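P43 (Trichuris muris, PDB 6QIX) tethers to matrix and inhibits interleukin-13 function as the major secreted protein of the whipworm parasite. Local coordinates at residues 109-114 / 164-169; 78-83 / 100-105; 255-260 / 314-319; 198-203 / 245-250. All coordinates share one frame; numbering follows the deposited sequence.

How the contacts relate
All four contacts hold cysteines of the disulfide network of this chain, but they differ in how the chain is joined. Contacts 1, 2 and 4 are partly buried, whereas contact 3 lies at the surface. Contacts 1 and 2 are antiparallel strand pairings with centres about 18 Å apart; backbone bonds dominate both, and disulfide cysteines lie within the pairing in contact 1 and just beyond it in contact 2. Contact 4 lays an irregular segment against strand 246-252, adding serine hydroxyls and an arginine to the backbone bonds. No direct hydrogen bond crosses contact 3: most of it is backbone packed on an indole face, with one water bridge. It and contact 4 share the 246-252/262-268 hairpin.

Contact 1 of 4, residues 109-114 / 164-169; sequences CTLPKL and CKCCCG
Thr110 and Lys165 meet side by side on one face of an antiparallel strand pair, both pointing the same way, and Lys165 NZ gives a hydrogen bond to Thr110 OG1 at 2.9 Å. A bend at chi2 (-66°) turns CD of the lysine toward the neighbouring strand, where it lies 3.6 Å from Thr110 OG1. The opposite face belongs to Cys109, Leu111, Cys164 and Cys166. There Leu111 CD1 touches Cys166 SG at 3.9 Å, and Cys164 SG reaches past the strand pairing to Lys113 CA, 3.8 Å away. Between the two faces, four backbone bonds join the strands: Cys109 and Cys166 exchange one pair, Leu111 and Cys164 the other, the latter including Leu111 N to Cys164 O at 2.8 Å. Between the two pairs, the CA of Thr110 and of Lys165 each points a hydrogen at a carbonyl of the facing strand. Further out, disulfides from Cys109 to Cys74, Cys164 to Cys119 and Cys166 to Cys157 pin the cysteine face, while Lys113 NZ forms a salt bridge with Glu159. Strand 109-112 forms one edge, and 163-168 the middle, of a small three-stranded antiparallel sheet whose cysteine face is cross-linked by disulfides.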
loop_
_atom_site.group_PDB
_atom_site.type_symbol
_atom_site.label_atom_id
_atom_site.label_comp_id
_atom_site.label_asym_id
_atom_site.label_seq_id
_atom_site.Cartn_x
_atom_site.Cartn_y
_atom_site.Cartn_z
ATOM N N CYS A 109 5.842 -20.395 -4.629
ATOM C CA CYS A 109 4.448 -20.151 -4.281
ATOM C C CYS A 109 3.602 -20.121 -5.547
ATOM O O CYS A 109 3.917 -19.404 -6.500
ATOM C CB CYS A 109 4.285 -18.814 -3.517
ATOM S SG CYS A 109 5.079 -18.824 -1.891
ATOM N N THR A 110 2.479 -20.818 -5.519
ATOM C CA THR A 110 1.465 -20.714 -6.563
ATOM C C THR A 110 0.223 -20.054 -5.957
ATOM O O THR A 110 -0.380 -20.606 -5.029
ATOM C CB THR A 110 1.107 -22.085 -7.129
ATOM O OG1 THR A 110 2.285 -22.692 -7.699
ATOM C CG2 THR A 110 0.030 -21.904 -8.196
ATOM N N LEU A 111 -0.162 -18.906 -6.499
ATOM C CA LEU A 111 -1.236 -18.075 -5.974
ATOM C C LEU A 111 -2.190 -17.660 -7.084
ATOM O O LEU A 111 -1.802 -17.579 -8.250
ATOM C CB LEU A 111 -0.659 -16.804 -5.305
ATOM C CG LEU A 111 0.167 -17.048 -4.063
ATOM C CD1 LEU A 111 1.010 -15.844 -3.672
ATOM C CD2 LEU A 111 -0.788 -17.441 -2.960
ATOM N N PRO A 112 -3.464 -17.408 -6.750
ATOM C CA PRO A 112 -4.402 -16.924 -7.771
ATOM C C PRO A 112 -4.120 -15.491 -8.174
ATOM O O PRO A 112 -3.587 -14.687 -7.391
ATOM C CB PRO A 112 -5.771 -17.025 -7.081
ATOM C CG PRO A 112 -5.452 -16.783 -5.629
ATOM C CD PRO A 112 -4.085 -17.493 -5.410
ATOM N N LYS A 113 -4.516 -15.155 -9.396
ATOM C CA LYS A 113 -4.540 -13.748 -9.785
ATOM C C LYS A 113 -5.572 -12.999 -8.960
ATOM O O LYS A 113 -6.647 -13.524 -8.692
ATOM C CB LYS A 113 -4.860 -13.603 -11.265
ATOM C CG LYS A 113 -3.779 -14.241 -12.134
ATOM C CD LYS A 113 -4.262 -14.553 -13.536
ATOM C CE LYS A 113 -4.630 -13.294 -14.270
ATOM N NZ LYS A 113 -4.551 -13.509 -15.722
ATOM N N LEU A 114 -5.245 -11.744 -8.567
ATOM C CA LEU A 114 -6.181 -10.893 -7.810
ATOM C C LEU A 114 -7.052 -10.081 -8.761
ATOM O O LEU A 114 -6.561 -9.592 -9.789
ATOM C CB LEU A 114 -5.414 -9.935 -6.877
ATOM C CG LEU A 114 -4.424 -10.648 -5.958
ATOM C CD1 LEU A 114 -3.531 -9.670 -5.188
ATOM C CD2 LEU A 114 -5.190 -11.570 -5.041
ATOM N N CYS A 164 -0.295 -17.068 -10.507
ATOM C CA CYS A 164 0.880 -16.306 -10.107
ATOM C C CYS A 164 1.896 -17.224 -9.454
ATOM O O CYS A 164 1.542 -18.046 -8.601
ATOM C CB CYS A 164 0.510 -15.176 -9.144
ATOM S SG CYS A 164 -0.782 -14.090 -9.825
ATOM N N LYS A 165 3.163 -17.075 -9.852
ATOM C CA LYS A 165 4.285 -17.816 -9.274
ATOM C C LYS A 165 5.180 -16.822 -8.559
ATOM O O LYS A 165 5.653 -15.866 -9.188
ATOM C CB LYS A 165 5.093 -18.564 -10.347
ATOM C CG LYS A 165 4.209 -19.516 -11.209
ATOM C CD LYS A 165 3.674 -20.657 -10.342
ATOM C CE LYS A 165 2.841 -21.575 -11.208
ATOM N NZ LYS A 165 2.587 -22.896 -10.573
ATOM N N CYS A 166 5.376 -17.018 -7.251
ATOM C CA CYS A 166 5.988 -15.973 -6.414
ATOM C C CYS A 166 7.078 -16.520 -5.510
ATOM O O CYS A 166 6.953 -17.626 -4.980
ATOM C CB CYS A 166 4.977 -15.297 -5.530
ATOM S SG CYS A 166 3.551 -14.534 -6.394
ATOM N N CYS A 167 8.128 -15.713 -5.310
ATOM C CA CYS A 167 9.236 -15.977 -4.411
ATOM C C CYS A 167 9.493 -14.656 -3.681
ATOM O O CYS A 167 9.125 -13.602 -4.191
ATOM C CB CYS A 167 10.511 -16.414 -5.174
ATOM S SG CYS A 167 10.342 -17.765 -6.278
ATOM N N CYS A 168 10.178 -14.694 -2.534
ATOM C CA CYS A 168 10.396 -13.478 -1.753
ATOM C C CYS A 168 11.864 -13.117 -1.552
ATOM O O CYS A 168 12.758 -13.972 -1.602
ATOM C CB CYS A 168 9.753 -13.591 -0.354
ATOM S SG CYS A 168 7.963 -13.508 -0.345
ATOM N N GLY A 169 12.077 -11.817 -1.323
ATOM C CA GLY A 169 13.372 -11.312 -0.862
ATOM C C GLY A 169 14.468 -11.474 -1.903
ATOM O O GLY A 169 14.333 -10.978 -3.018
#

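Contact 2 of 4, residues 78-83 / 100-105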
loop_
_atom_site.group_PDB
_atom_site.type_symbol
_atom_site.label_atom_id
_atom_site.label_comp_id
_atom_site.label_asym_id
_atom_site.label_seq_id
_atom_site.Cartn_x
_atom_site.Cartn_y
_atom_site.Cartn_z
ATOM N N SER A 78 8.087 -17.325 4.186
ATOM C CA SER A 78 7.855 -17.543 5.601
ATOM C C SER A 78 9.062 -17.067 6.413
ATOM O O SER A 78 10.214 -17.114 5.961
ATOM C CB SER A 78 7.575 -19.034 5.844
ATOM O OG SER A 78 7.363 -19.312 7.209
ATOM N N PHE A 79 8.786 -16.619 7.637
ATOM C CA PHE A 79 9.831 -15.982 8.429
ATOM C C PHE A 79 9.496 -16.060 9.904
ATOM O O PHE A 79 8.334 -16.176 10.277
ATOM C CB PHE A 79 10.003 -14.509 8.039
ATOM C CG PHE A 79 8.813 -13.680 8.309
ATOM C CD1 PHE A 79 8.738 -12.922 9.476
ATOM C CD2 PHE A 79 7.747 -13.639 7.407
ATOM C CE1 PHE A 79 7.648 -12.120 9.720
ATOM C CE2 PHE A 79 6.631 -12.833 7.662
ATOM C CZ PHE A 79 6.585 -12.091 8.818
ATOM N N LYS A 80 10.541 -16.041 10.726
ATOM C CA LYS A 80 10.435 -15.862 12.165
ATOM C C LYS A 80 10.590 -14.391 12.498
ATOM O O LYS A 80 11.242 -13.650 11.765
ATOM C CB LYS A 80 11.517 -16.630 12.903
ATOM C CG LYS A 80 11.613 -18.053 12.530
ATOM C CD LYS A 80 12.664 -18.722 13.431
ATOM C CE LYS A 80 12.816 -20.187 13.132
ATOM N NZ LYS A 80 13.819 -20.777 14.033
ATOM N N PHE A 81 10.021 -13.991 13.644
ATOM C CA PHE A 81 10.014 -12.612 14.124
ATOM C C PHE A 81 10.321 -12.585 15.618
ATOM O O PHE A 81 9.974 -13.501 16.365
ATOM C CB PHE A 81 8.639 -11.977 13.807
ATOM C CG PHE A 81 8.424 -10.581 14.337
ATOM C CD1 PHE A 81 8.885 -9.472 13.629
ATOM C CD2 PHE A 81 7.674 -10.376 15.485
ATOM C CE1 PHE A 81 8.636 -8.186 14.084
ATOM C CE2 PHE A 81 7.430 -9.081 15.948
ATOM C CZ PHE A 81 7.913 -7.999 15.248
ATOM N N ARG A 82 10.956 -11.503 16.053
ATOM C CA ARG A 82 11.088 -11.235 17.478
ATOM C C ARG A 82 11.010 -9.737 17.688
ATOM O O ARG A 82 11.251 -8.955 16.770
ATOM C CB ARG A 82 12.383 -11.811 18.068
ATOM C CG ARG A 82 13.664 -11.149 17.631
ATOM C CD ARG A 82 14.843 -11.757 18.427
ATOM N NE ARG A 82 16.126 -11.204 18.014
ATOM C CZ ARG A 82 17.276 -11.427 18.641
ATOM N NH1 ARG A 82 17.306 -12.208 19.726
ATOM N NH2 ARG A 82 18.396 -10.877 18.176
ATOM N N CYS A 83 10.678 -9.351 18.918
ATOM C CA CYS A 83 10.264 -7.993 19.224
ATOM C C CYS A 83 10.897 -7.534 20.530
ATOM O O CYS A 83 11.211 -8.339 21.415
ATOM C CB CYS A 83 8.725 -7.909 19.313
ATOM S SG CYS A 83 7.988 -6.256 19.443
ATOM N N GLU A 100 13.885 -13.118 10.448
ATOM C CA GLU A 100 14.786 -14.124 9.899
ATOM C C GLU A 100 13.977 -15.012 8.970
ATOM O O GLU A 100 13.044 -15.695 9.412
ATOM C CB GLU A 100 15.442 -14.975 10.995
ATOM C CG GLU A 100 16.442 -15.996 10.484
ATOM C CD GLU A 100 16.957 -16.916 11.600
ATOM O OE1 GLU A 100 16.894 -16.515 12.789
ATOM O OE2 GLU A 100 17.424 -18.031 11.288
ATOM N N VAL A 101 14.355 -15.030 7.700
ATOM C CA VAL A 101 13.626 -15.821 6.720
ATOM C C VAL A 101 13.830 -17.304 6.998
ATOM O O VAL A 101 14.922 -17.753 7.363
ATOM C CB VAL A 101 14.098 -15.470 5.300
ATOM C CG1 VAL A 101 13.558 -16.445 4.320
ATOM C CG2 VAL A 101 13.688 -14.052 4.908
ATOM N N CYS A 102 12.780 -18.073 6.787
ATOM C CA CYS A 102 12.816 -19.528 6.894
ATOM C C CYS A 102 13.029 -20.088 5.486
ATOM O O CYS A 102 12.083 -20.358 4.762
ATOM C CB CYS A 102 11.530 -20.044 7.533
ATOM S SG CYS A 102 11.344 -19.531 9.260
ATOM N N HIS A 103 14.296 -20.262 5.097
ATOM C CA HIS A 103 14.619 -20.749 3.761
ATOM C C HIS A 103 14.354 -22.246 3.571
ATOM O O HIS A 103 14.416 -22.740 2.438
ATOM C CB HIS A 103 16.093 -20.455 3.463
ATOM C CG HIS A 103 16.425 -18.996 3.391
ATOM N ND1 HIS A 103 16.059 -18.200 2.330
ATOM C CD2 HIS A 103 17.106 -18.195 4.245
ATOM C CE1 HIS A 103 16.521 -16.975 2.519
ATOM N NE2 HIS A 103 17.147 -16.943 3.682
ATOM N N ASP A 104 14.049 -22.983 4.634
ATOM C CA ASP A 104 13.627 -24.366 4.447
ATOM C C ASP A 104 12.375 -24.447 3.579
ATOM O O ASP A 104 12.198 -25.406 2.827
ATOM C CB ASP A 104 13.379 -25.045 5.800
ATOM C CG ASP A 104 14.663 -25.365 6.554
ATOM O OD1 ASP A 104 15.778 -25.366 5.954
ATOM O OD2 ASP A 104 14.553 -25.642 7.759
ATOM N N HIS A 105 11.492 -23.466 3.658
ATOM C CA HIS A 105 10.267 -23.511 2.856
ATOM C C HIS A 105 10.514 -22.732 1.581
ATOM O O HIS A 105 10.183 -21.548 1.462
ATOM C CB HIS A 105 9.086 -22.987 3.635
ATOM C CG HIS A 105 8.645 -23.927 4.699
ATOM N ND1 HIS A 105 8.687 -23.600 6.033
ATOM C CD2 HIS A 105 8.187 -25.197 4.632
ATOM C CE1 HIS A 105 8.240 -24.618 6.747
ATOM N NE2 HIS A 105 7.935 -25.602 5.920
HETATM O O HOH W 1 9.878 -19.596 3.448
HETATM O O HOH W 2 16.416 -20.105 13.806
#
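The open end of a beta hairpin, formed by strands 79-85 and 95-101, is closed here by Ser78, Lys80, Glu100 and Cys102. Lys80 and Glu100 are a hydrogen-bonded antiparallel pair, with Lys80 N to Glu100 O at 2.8 Å and the reverse bond a little longer. Phe79 and Val101 form the next, non-hydrogen-bonded pair, where the CA atoms approach to 4.2 Å. Cys102 N then continues the pattern to Ser78 O in a nearly straight bond, 170° at the hydrogen, although the donor is tilted from the carbonyl plane. Cys102 SG sits anti to its own carbonyl carbon (chi1 -66°) and rests against the lysine chain, 3.6 Å from Lys80 CG. Beyond CG that chain is fully extended; Lys80 NZ ends 5.3 Å from Glu100 OE2, too far for a direct salt bridge, and a water bonded to NZ at 2.7 Å makes a weak link to the carboxylate. Where the strands part, a second water bonds to Ser78 N, Cys102 O and His105 O, bridging Ser78 to the loop that follows strand 95-101. Cys102 is joined to Cys34 by a disulfide, and Ser78 OG bonds to Leu35 O, tying this end to the loop that leads into helix 39-49. Phe79, on the same face as Val101, carries its ring off to Met42 of helix 39-49 and Val99 of strand 95-101.

Contact 3 of 4, residues 255-260 / 314-319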
loop_
_atom_site.group_PDB
_atom_site.type_symbol
_atom_site.label_atom_id
_atom_site.label_comp_id
_atom_site.label_asym_id
_atom_site.label_seq_id
_atom_site.Cartn_x
_atom_site.Cartn_y
_atom_site.Cartn_z
ATOM N N LYS A 255 18.662 5.077 -12.511
ATOM C CA LYS A 255 18.133 3.863 -13.109
ATOM C C LYS A 255 19.215 2.800 -13.130
ATOM O O LYS A 255 20.419 3.095 -13.171
ATOM C CB LYS A 255 17.615 4.124 -14.525
ATOM C CG LYS A 255 16.235 4.828 -14.540
ATOM C CD LYS A 255 15.670 4.998 -15.951
ATOM C CE LYS A 255 15.389 6.471 -16.257
ATOM N NZ LYS A 255 16.597 7.351 -16.055
ATOM N N LYS A 256 18.767 1.550 -13.093
ATOM C CA LYS A 256 19.635 0.391 -13.147
ATOM C C LYS A 256 18.726 -0.816 -13.319
ATOM O O LYS A 256 17.685 -0.891 -12.668
ATOM C CB LYS A 256 20.503 0.239 -11.893
ATOM C CG LYS A 256 21.665 -0.766 -12.117
ATOM C CD LYS A 256 22.508 -0.923 -10.869
ATOM C CE LYS A 256 23.536 -2.040 -11.045
ATOM N NZ LYS A 256 24.515 -2.025 -9.927
ATOM N N ASP A 257 19.109 -1.754 -14.184
ATOM C CA ASP A 257 18.222 -2.887 -14.388
ATOM C C ASP A 257 17.959 -3.590 -13.060
ATOM O O ASP A 257 18.873 -3.787 -12.248
ATOM C CB ASP A 257 18.812 -3.870 -15.394
ATOM C CG ASP A 257 17.841 -4.998 -15.741
ATOM O OD1 ASP A 257 16.672 -4.688 -16.075
ATOM O OD2 ASP A 257 18.243 -6.185 -15.665
ATOM N N GLY A 258 16.693 -3.960 -12.837
ATOM C CA GLY A 258 16.283 -4.628 -11.627
ATOM C C GLY A 258 15.939 -3.682 -10.504
ATOM O O GLY A 258 15.534 -4.139 -9.425
ATOM N N CYS A 259 16.045 -2.375 -10.736
ATOM C CA CYS A 259 15.916 -1.387 -9.668
ATOM C C CYS A 259 14.970 -0.287 -10.114
ATOM O O CYS A 259 15.323 0.507 -10.996
ATOM C CB CYS A 259 17.277 -0.762 -9.322
ATOM S SG CYS A 259 18.609 -1.923 -8.884
ATOM N N PHE A 260 13.826 -0.163 -9.447
ATOM C CA PHE A 260 12.936 0.911 -9.846
ATOM C C PHE A 260 13.438 2.206 -9.218
ATOM O O PHE A 260 13.788 2.207 -8.044
ATOM C CB PHE A 260 11.497 0.626 -9.359
ATOM C CG PHE A 260 10.473 1.498 -9.982
ATOM C CD1 PHE A 260 10.016 1.233 -11.260
ATOM C CD2 PHE A 260 9.950 2.580 -9.277
ATOM C CE1 PHE A 260 9.052 2.018 -11.831
ATOM C CE2 PHE A 260 9.019 3.410 -9.860
ATOM C CZ PHE A 260 8.552 3.113 -11.131
ATOM N N PRO A 314 8.976 -6.191 -16.565
ATOM C CA PRO A 314 9.414 -7.137 -15.535
ATOM C C PRO A 314 8.781 -6.805 -14.201
ATOM O O PRO A 314 8.325 -5.669 -13.961
ATOM C CB PRO A 314 10.934 -6.962 -15.478
ATOM C CG PRO A 314 11.212 -5.676 -16.081
ATOM C CD PRO A 314 10.063 -5.319 -17.021
ATOM N N HIS A 315 8.788 -7.810 -13.308
ATOM C CA HIS A 315 8.039 -7.651 -12.054
ATOM C C HIS A 315 8.520 -6.424 -11.264
ATOM O O HIS A 315 7.697 -5.735 -10.641
ATOM C CB HIS A 315 8.063 -8.925 -11.169
ATOM C CG HIS A 315 9.425 -9.441 -10.835
ATOM N ND1 HIS A 315 10.237 -8.850 -9.894
ATOM C CD2 HIS A 315 10.106 -10.520 -11.296
ATOM C CE1 HIS A 315 11.385 -9.506 -9.835
ATOM N NE2 HIS A 315 11.320 -10.540 -10.658
ATOM N N TRP A 316 9.819 -6.115 -11.296
ATOM C CA TRP A 316 10.330 -5.005 -10.467
ATOM C C TRP A 316 9.832 -3.656 -10.976
ATOM O O TRP A 316 9.615 -2.704 -10.193
ATOM C CB TRP A 316 11.866 -5.029 -10.408
ATOM C CG TRP A 316 12.572 -4.891 -11.755
ATOM C CD1 TRP A 316 13.059 -5.918 -12.562
ATOM C CD2 TRP A 316 12.861 -3.672 -12.440
ATOM N NE1 TRP A 316 13.597 -5.393 -13.709
ATOM C CE2 TRP A 316 13.501 -4.019 -13.655
ATOM C CE3 TRP A 316 12.639 -2.308 -12.138
ATOM C CZ2 TRP A 316 13.923 -3.050 -14.582
ATOM C CZ3 TRP A 316 13.043 -1.350 -13.037
ATOM C CH2 TRP A 316 13.704 -1.734 -14.270
ATOM N N LYS A 317 9.618 -3.567 -12.280
ATOM C CA LYS A 317 9.127 -2.339 -12.871
ATOM C C LYS A 317 7.617 -2.220 -12.689
ATOM O O LYS A 317 7.116 -1.149 -12.309
ATOM C CB LYS A 317 9.530 -2.276 -14.336
ATOM C CG LYS A 317 9.128 -0.967 -15.010
ATOM C CD LYS A 317 9.474 -0.928 -16.479
ATOM C CE LYS A 317 10.947 -1.116 -16.720
ATOM N NZ LYS A 317 11.393 -0.338 -17.910
ATOM N N ARG A 318 6.876 -3.315 -12.956
ATOM C CA ARG A 318 5.441 -3.333 -12.656
ATOM C C ARG A 318 5.174 -2.943 -11.201
ATOM O O ARG A 318 4.288 -2.127 -10.908
ATOM C CB ARG A 318 4.897 -4.728 -12.952
ATOM C CG ARG A 318 3.379 -4.901 -12.837
ATOM C CD ARG A 318 2.899 -5.305 -11.392
ATOM N NE ARG A 318 3.695 -6.404 -10.856
ATOM C CZ ARG A 318 3.584 -7.675 -11.220
ATOM N NH1 ARG A 318 2.692 -8.036 -12.122
ATOM N NH2 ARG A 318 4.412 -8.583 -10.724
ATOM N N ASP A 319 5.914 -3.546 -10.268
ATOM C CA ASP A 319 5.703 -3.279 -8.847
ATOM C C ASP A 319 5.989 -1.817 -8.517
ATOM O O ASP A 319 5.252 -1.168 -7.740
ATOM C CB ASP A 319 6.600 -4.201 -8.015
ATOM C CG ASP A 319 6.144 -5.671 -8.048
ATOM O OD1 ASP A 319 4.964 -5.882 -8.448
ATOM O OD2 ASP A 319 6.941 -6.582 -7.646
HETATM O O HOH W 3 14.794 -6.790 -15.732
#
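The indole of Trp316 is sandwiched between the backbone of Gly258 on one face and two residues of its own segment on the other. Gly258 CA stands 3.4 Å from the centroid of the five-membered ring and only 6° off its normal, a CH-pi contact made directly over the face. Gly258 N lies 3.2 Å above the same face nearer the rim, and Cys259 N follows it. Pro314 CG and Lys317 CB cover the opposite face. At the edge, Trp316 NE1 gives its hydrogen to a water 2.7 Å away, in the ring plane, and this water donates to Asp257 OD1; the carboxylate stands 80° from the indole plane. Phe260 CB lies 4.2 Å from Trp316 CE3 and Phe260 CE1 3.7 Å from Lys317 O, while the Phe260 ring meets Tyr321 edge to face. Gly258 holds the third position of a type II turn from Lys256 to Cys259, where its positive phi (86°) suits a residue without a side chain; Cys259 is bound to Cys188. Here a beta turn in a hairpin connection packs its Gly258 backbone over one face of a tryptophan from the first turn of helix 315-325, just after its proline N-cap.

Contact 4 of 4, residues 198-203 / 245-250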
loop_
_atom_site.group_PDB
_atom_site.type_symbol
_atom_site.label_atom_id
_atom_site.label_comp_id
_atom_site.label_asym_id
_atom_site.label_seq_id
_atom_site.Cartn_x
_atom_site.Cartn_y
_atom_site.Cartn_z
ATOM N N SER A 198 5.045 17.679 -0.616
ATOM C CA SER A 198 4.437 18.615 -1.543
ATOM C C SER A 198 3.271 19.358 -0.885
ATOM O O SER A 198 2.873 19.079 0.225
ATOM C CB SER A 198 3.890 17.917 -2.783
ATOM O OG SER A 198 2.723 17.125 -2.460
ATOM N N GLU A 199 2.746 20.329 -1.606
ATOM C CA GLU A 199 1.451 20.887 -1.269
ATOM C C GLU A 199 0.367 19.837 -1.484
ATOM O O GLU A 199 0.593 18.765 -2.074
ATOM C CB GLU A 199 1.173 22.131 -2.110
ATOM C CG GLU A 199 2.102 23.276 -1.753
ATOM C CD GLU A 199 1.470 24.654 -1.694
ATOM O OE1 GLU A 199 2.235 25.615 -1.555
ATOM O OE2 GLU A 199 0.232 24.801 -1.755
ATOM N N CYS A 200 -0.829 20.146 -0.985
ATOM C CA CYS A 200 -1.933 19.216 -1.127
ATOM C C CYS A 200 -2.316 19.136 -2.590
ATOM O O CYS A 200 -2.597 20.159 -3.212
ATOM C CB CYS A 200 -3.127 19.658 -0.283
ATOM S SG CYS A 200 -2.763 19.628 1.549
ATOM N N LEU A 201 -2.309 17.927 -3.141
ATOM C CA LEU A 201 -2.623 17.694 -4.539
ATOM C C LEU A 201 -4.099 17.378 -4.717
ATOM O O LEU A 201 -4.751 16.851 -3.817
ATOM C CB LEU A 201 -1.803 16.543 -5.100
ATOM C CG LEU A 201 -0.271 16.667 -4.877
ATOM C CD1 LEU A 201 0.441 15.497 -5.496
ATOM C CD2 LEU A 201 0.231 17.974 -5.456
ATOM N N TRP A 202 -4.623 17.717 -5.887
ATOM C CA TRP A 202 -6.056 17.524 -6.108
ATOM C C TRP A 202 -6.331 17.211 -7.576
ATOM O O TRP A 202 -5.537 17.523 -8.470
ATOM C CB TRP A 202 -6.804 18.781 -5.694
ATOM C CG TRP A 202 -8.296 18.677 -5.543
ATOM C CD1 TRP A 202 -9.216 19.499 -6.104
ATOM C CD2 TRP A 202 -9.018 17.700 -4.802
ATOM N NE1 TRP A 202 -10.487 19.122 -5.719
ATOM C CE2 TRP A 202 -10.395 17.990 -4.957
ATOM C CE3 TRP A 202 -8.636 16.596 -4.034
ATOM C CZ2 TRP A 202 -11.403 17.208 -4.369
ATOM C CZ3 TRP A 202 -9.635 15.816 -3.438
ATOM C CH2 TRP A 202 -11.019 16.155 -3.602
ATOM N N PHE A 203 -7.498 16.631 -7.808
ATOM C CA PHE A 203 -7.990 16.361 -9.139
ATOM C C PHE A 203 -8.142 17.648 -9.944
ATOM O O PHE A 203 -8.294 18.736 -9.380
ATOM C CB PHE A 203 -9.347 15.654 -9.045
ATOM C CG PHE A 203 -9.285 14.351 -8.299
ATOM C CD1 PHE A 203 -8.808 13.203 -8.916
ATOM C CD2 PHE A 203 -9.659 14.282 -6.984
ATOM C CE1 PHE A 203 -8.743 11.984 -8.219
ATOM C CE2 PHE A 203 -9.605 13.059 -6.292
ATOM C CZ PHE A 203 -9.100 11.939 -6.900
ATOM N N SER A 245 -7.601 14.801 -0.689
ATOM C CA SER A 245 -6.380 15.543 -1.054
ATOM C C SER A 245 -5.199 15.031 -0.238
ATOM O O SER A 245 -5.345 14.592 0.893
ATOM C CB SER A 245 -6.600 17.042 -0.830
ATOM O OG SER A 245 -5.515 17.787 -1.334
ATOM N N PHE A 246 -4.004 15.064 -0.835
ATOM C CA PHE A 246 -2.844 14.425 -0.218
ATOM C C PHE A 246 -1.573 15.076 -0.715
ATOM O O PHE A 246 -1.529 15.643 -1.811
ATOM C CB PHE A 246 -2.774 12.906 -0.517
ATOM C CG PHE A 246 -2.623 12.589 -1.973
ATOM C CD1 PHE A 246 -1.405 12.222 -2.471
ATOM C CD2 PHE A 246 -3.690 12.677 -2.837
ATOM C CE1 PHE A 246 -1.241 11.931 -3.806
ATOM C CE2 PHE A 246 -3.517 12.391 -4.174
ATOM C CZ PHE A 246 -2.257 12.039 -4.658
ATOM N N ARG A 247 -0.554 14.962 0.117
ATOM C CA ARG A 247 0.816 15.361 -0.191
ATOM C C ARG A 247 1.649 14.142 -0.542
ATOM O O ARG A 247 1.387 13.034 -0.074
ATOM C CB ARG A 247 1.450 16.077 0.996
ATOM C CG ARG A 247 0.593 17.198 1.584
ATOM C CD ARG A 247 1.219 17.679 2.914
ATOM N NE ARG A 247 0.451 18.740 3.575
ATOM C CZ ARG A 247 0.493 20.045 3.278
ATOM N NH1 ARG A 247 1.265 20.471 2.332
ATOM N NH2 ARG A 247 -0.270 20.926 3.943
ATOM N N VAL A 248 2.693 14.378 -1.329
ATOM C CA VAL A 248 3.648 13.331 -1.681
ATOM C C VAL A 248 5.060 13.734 -1.262
ATOM O O VAL A 248 5.441 14.912 -1.244
ATOM C CB VAL A 248 3.621 12.984 -3.182
ATOM C CG1 VAL A 248 2.210 12.454 -3.666
ATOM C CG2 VAL A 248 3.994 14.188 -3.994
ATOM N N LYS A 249 5.842 12.700 -0.982
ATOM C CA LYS A 249 7.277 12.815 -0.686
ATOM C C LYS A 249 8.019 11.780 -1.509
ATOM O O LYS A 249 7.585 10.632 -1.575
ATOM C CB LYS A 249 7.527 12.571 0.796
ATOM C CG LYS A 249 8.958 12.699 1.225
ATOM C CD LYS A 249 9.102 12.597 2.735
ATOM C CE LYS A 249 8.615 13.862 3.423
ATOM N NZ LYS A 249 9.238 14.081 4.754
ATOM N N CYS A 250 9.103 12.201 -2.143
ATOM C CA CYS A 250 9.805 11.415 -3.162
ATOM C C CYS A 250 11.160 11.014 -2.627
ATOM O O CYS A 250 11.833 11.838 -2.007
ATOM C CB CYS A 250 10.120 12.228 -4.463
ATOM S SG CYS A 250 8.971 13.432 -4.957
#
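Ser198 grips strand 246-252 through three of its polar atoms. Its N bonds to Val248 O at 2.9 Å, its OG accepts from Val248 N in a bond of 169°, and its O receives Arg247 NH1 at 3.0 Å. In this last bond NH1 points at a lone pair of the Ser198 carbonyl, whose oxygen lies at the guanidinium edge, close to its plane. The hydroxyl is gripped twice, because it also donates to Glu199 O at 2.7 Å; chi1 of 70° sets OG between the backbone N and carbonyl carbon, facing the strand. Further along, Leu201 N bonds to Phe246 O at 2.8 Å, and Ser245 OG donates to Leu201 O from above the carbonyl plane. Cys200 SG, in a disulfide with Cys269, covers one face of the Arg247 guanidinium, 3.6 Å above its centre, while Arg247 NH2 forms a salt bridge with Asp273. Apolar packing lies beside these bonds. Leu201 CD1 lies 4.0 Å from Val248 CG1, the two side chains crossing at about a right angle, and Trp202 CE3 rests on Ser245 CB at 3.8 Å. Trp202 NE1 bonds to Pro238 O, and Leu201 also touches His211 of helix 205-216. Serine hydroxyls and a guanidinium thus supplement the backbone bonds of an irregular segment, and the carbonyl and carboxylate around Arg247 would probably stabilise its positive charge.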